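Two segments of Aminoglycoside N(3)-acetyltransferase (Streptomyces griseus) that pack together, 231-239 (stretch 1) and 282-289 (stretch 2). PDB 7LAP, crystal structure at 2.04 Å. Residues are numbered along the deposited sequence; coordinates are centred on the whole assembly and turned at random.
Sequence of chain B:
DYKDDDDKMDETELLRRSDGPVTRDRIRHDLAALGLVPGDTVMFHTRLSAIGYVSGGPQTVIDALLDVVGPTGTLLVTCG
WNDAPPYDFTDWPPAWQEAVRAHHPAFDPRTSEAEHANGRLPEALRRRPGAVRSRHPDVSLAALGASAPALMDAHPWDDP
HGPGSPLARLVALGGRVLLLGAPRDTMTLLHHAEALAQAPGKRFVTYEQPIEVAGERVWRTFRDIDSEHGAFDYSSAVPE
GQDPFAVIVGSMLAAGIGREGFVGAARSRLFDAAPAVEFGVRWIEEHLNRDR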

# COMPACT_ATOMS: atom_id res chain seq x y z
N ALA B 231 -15.67 -23.21 6.13
CA ALA B 231 -17.08 -23.31 6.51
C ALA B 231 -17.47 -24.70 6.99
O ALA B 231 -18.57 -24.88 7.51
CB ALA B 231 -17.94 -22.88 5.32
N PHE B 232 -16.59 -25.69 6.85
CA PHE B 232 -16.86 -27.02 7.36
C PHE B 232 -15.59 -27.54 8.02
O PHE B 232 -14.53 -26.92 7.94
CB PHE B 232 -17.29 -27.98 6.25
CG PHE B 232 -18.49 -27.51 5.49
CD1 PHE B 232 -18.35 -26.64 4.42
CD2 PHE B 232 -19.76 -27.93 5.85
CE1 PHE B 232 -19.46 -26.19 3.73
CE2 PHE B 232 -20.87 -27.48 5.16
CZ PHE B 232 -20.72 -26.61 4.10
N ASP B 233 -15.71 -28.68 8.67
CA ASP B 233 -14.51 -29.43 9.01
C ASP B 233 -14.20 -30.32 7.81
O ASP B 233 -14.95 -31.25 7.50
CB ASP B 233 -14.66 -30.26 10.28
CG ASP B 233 -13.35 -30.88 10.70
OD1 ASP B 233 -12.40 -30.84 9.90
OD2 ASP B 233 -13.26 -31.39 11.83
N TYR B 234 -13.12 -29.99 7.12
CA TYR B 234 -12.63 -30.77 6.00
C TYR B 234 -11.66 -31.88 6.42
O TYR B 234 -10.93 -32.40 5.57
CB TYR B 234 -11.96 -29.84 5.01
CG TYR B 234 -12.84 -28.76 4.45
CD1 TYR B 234 -13.74 -29.04 3.43
CD2 TYR B 234 -12.76 -27.46 4.92
CE1 TYR B 234 -14.53 -28.05 2.89
CE2 TYR B 234 -13.54 -26.46 4.38
CZ TYR B 234 -14.43 -26.76 3.37
OH TYR B 234 -15.22 -25.77 2.83
N SER B 235 -11.65 -32.24 7.71
CA SER B 235 -10.74 -33.26 8.25
C SER B 235 -10.78 -34.56 7.47
O SER B 235 -9.75 -35.19 7.22
CB SER B 235 -11.10 -33.54 9.70
OG SER B 235 -12.27 -34.35 9.75
N SER B 236 -11.98 -35.02 7.11
CA SER B 236 -12.12 -36.32 6.48
C SER B 236 -11.77 -36.28 5.00
O SER B 236 -11.32 -37.28 4.45
CB SER B 236 -13.55 -36.83 6.65
OG SER B 236 -14.49 -35.80 6.42
N ALA B 237 -11.94 -35.13 4.35
CA ALA B 237 -11.76 -35.06 2.91
C ALA B 237 -10.40 -34.51 2.50
O ALA B 237 -10.05 -34.59 1.32
CB ALA B 237 -12.85 -34.20 2.28
N VAL B 238 -9.62 -33.98 3.44
CA VAL B 238 -8.42 -33.22 3.12
C VAL B 238 -7.26 -33.70 3.99
O VAL B 238 -7.32 -33.58 5.21
CB VAL B 238 -8.63 -31.71 3.31
CG1 VAL B 238 -7.38 -30.92 2.96
CG2 VAL B 238 -9.81 -31.23 2.47
N PRO B 239 -6.19 -34.25 3.41
CA PRO B 239 -5.01 -34.60 4.22
C PRO B 239 -4.58 -33.41 5.05
O PRO B 239 -4.62 -32.27 4.59
CB PRO B 239 -3.96 -34.98 3.17
CG PRO B 239 -4.71 -35.27 1.93
CD PRO B 239 -5.95 -34.44 1.97
N ARG B 282 -20.50 -29.17 -5.47
CA ARG B 282 -20.66 -30.61 -5.59
C ARG B 282 -19.53 -31.35 -4.87
O ARG B 282 -19.75 -32.39 -4.25
CB ARG B 282 -20.73 -31.02 -7.06
CG ARG B 282 -20.78 -32.53 -7.27
CD ARG B 282 -21.33 -32.87 -8.64
NE ARG B 282 -20.63 -32.07 -9.63
CZ ARG B 282 -19.43 -32.37 -10.13
NH1 ARG B 282 -18.81 -33.49 -9.76
NH2 ARG B 282 -18.86 -31.56 -11.01
N TRP B 283 -18.32 -30.80 -4.93
CA TRP B 283 -17.23 -31.39 -4.17
C TRP B 283 -17.54 -31.40 -2.68
O TRP B 283 -17.40 -32.43 -2.01
CB TRP B 283 -15.94 -30.63 -4.45
CG TRP B 283 -14.71 -31.31 -3.92
CD1 TRP B 283 -13.86 -32.14 -4.59
CD2 TRP B 283 -14.20 -31.21 -2.58
NE1 TRP B 283 -12.86 -32.57 -3.75
CE2 TRP B 283 -13.05 -32.01 -2.51
CE3 TRP B 283 -14.62 -30.52 -1.43
CZ2 TRP B 283 -12.30 -32.15 -1.35
CZ3 TRP B 283 -13.87 -30.65 -0.28
CH2 TRP B 283 -12.73 -31.46 -0.24
N ILE B 284 -17.99 -30.26 -2.15
CA ILE B 284 -18.23 -30.16 -0.72
C ILE B 284 -19.38 -31.05 -0.29
O ILE B 284 -19.32 -31.71 0.75
CB ILE B 284 -18.48 -28.69 -0.34
CG1 ILE B 284 -17.22 -27.86 -0.56
CG2 ILE B 284 -18.98 -28.60 1.10
CD1 ILE B 284 -17.43 -26.37 -0.37
N GLU B 285 -20.44 -31.09 -1.09
CA GLU B 285 -21.61 -31.87 -0.71
C GLU B 285 -21.34 -33.36 -0.82
O GLU B 285 -21.85 -34.15 -0.00
CB GLU B 285 -22.80 -31.45 -1.55
CG GLU B 285 -23.26 -30.04 -1.19
CD GLU B 285 -24.43 -29.57 -2.02
OE1 GLU B 285 -24.68 -30.17 -3.08
OE2 GLU B 285 -25.10 -28.59 -1.60
N GLU B 286 -20.53 -33.78 -1.79
CA GLU B 286 -20.27 -35.20 -1.91
C GLU B 286 -19.28 -35.68 -0.86
O GLU B 286 -19.49 -36.73 -0.24
CB GLU B 286 -19.79 -35.54 -3.32
CG GLU B 286 -20.90 -35.37 -4.34
CD GLU B 286 -20.46 -35.62 -5.78
OE1 GLU B 286 -19.24 -35.59 -6.06
OE2 GLU B 286 -21.35 -35.83 -6.63
N HIS B 287 -18.23 -34.91 -0.59
CA HIS B 287 -17.28 -35.34 0.42
C HIS B 287 -17.85 -35.24 1.84
O HIS B 287 -17.50 -36.05 2.70
CB HIS B 287 -15.98 -34.55 0.30
CG HIS B 287 -15.12 -35.00 -0.84
ND1 HIS B 287 -15.42 -34.74 -2.16
CD2 HIS B 287 -13.97 -35.72 -0.86
CE1 HIS B 287 -14.49 -35.26 -2.94
NE2 HIS B 287 -13.60 -35.86 -2.18
N LEU B 288 -18.75 -34.29 2.09
CA LEU B 288 -19.15 -34.00 3.46
C LEU B 288 -20.54 -34.48 3.84
O LEU B 288 -20.90 -34.38 5.02
CB LEU B 288 -19.05 -32.49 3.73
CG LEU B 288 -17.60 -32.03 3.65
CD1 LEU B 288 -17.51 -30.58 4.06
CD2 LEU B 288 -16.72 -32.90 4.52
N ASN B 289 -21.33 -35.00 2.90
CA ASN B 289 -22.66 -35.45 3.31
C ASN B 289 -22.71 -36.93 3.63
O ASN B 289 -23.43 -37.33 4.55
CB ASN B 289 -23.69 -35.11 2.24
CG ASN B 289 -24.36 -33.78 2.50
OD1 ASN B 289 -25.18 -33.65 3.41
ND2 ASN B 289 -23.99 -32.76 1.72

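Stretch 2 is helical, and stretch 1 is an irregular segment that packs across one side of it. The nearest CA atoms across the stretches are those of Ala237 and His287, 6.1 Å apart. No hydrogen bond crosses between the stretches. The contact is mainly apolar and buries 386 Å², both sides summed.

Stretch 1 holds its turn with its own bonds. Asp233 has chi1 in the t well, which places OD1 2.7 Å from the backbone N of Ser235, a hydrogen bond. The O of Tyr234 accepts weak bonds from Ala237 N at 3.2 Å and Val238 N at 3.0 Å.

Leu288 has the largest share of the contact. Its m,t rotamer sets CD1 3.4 Å from Phe232 CB and 4.1 Å from Tyr234 CE1. The other methyl, CD2, lies 3.8 Å from Asp233 O and 4.1 Å from Ser236 OG.

Ile284 sits one helical turn earlier. Its CG2 lies over a face of the Phe232 ring, 4.0 Å from the centroid, in a CH-pi contact. Phe232, with chi1 m and chi2 85°, offers this face to Ile284. With chi1 m and chi2 t, Ile284 CD1 reaches to 3.9 Å from Tyr234 OH, which is hydrogen-bonded elsewhere in the structure.

Tyr234 and Trp283 both start sideways, but their ends come nearer the opposing stretch. With chi1 m in Tyr234 and t in Trp283, the two rings meet: Tyr234 CD1 lies 4.0 Å from Trp283 CZ3, at the edge of the indole. Trp283 CH2 also contacts Ala237 CB at 3.7 Å and Val238 CG2 at 4.0 Å.

The small Ala237 side chain points toward the helix. Its CB also lies 3.7 Å from His287 CD2. The m rotamer of His287 lets ND1 donate to Trp283 O at 3.0 Å, a bond back to its own helix that leaves CD2 facing Ala237.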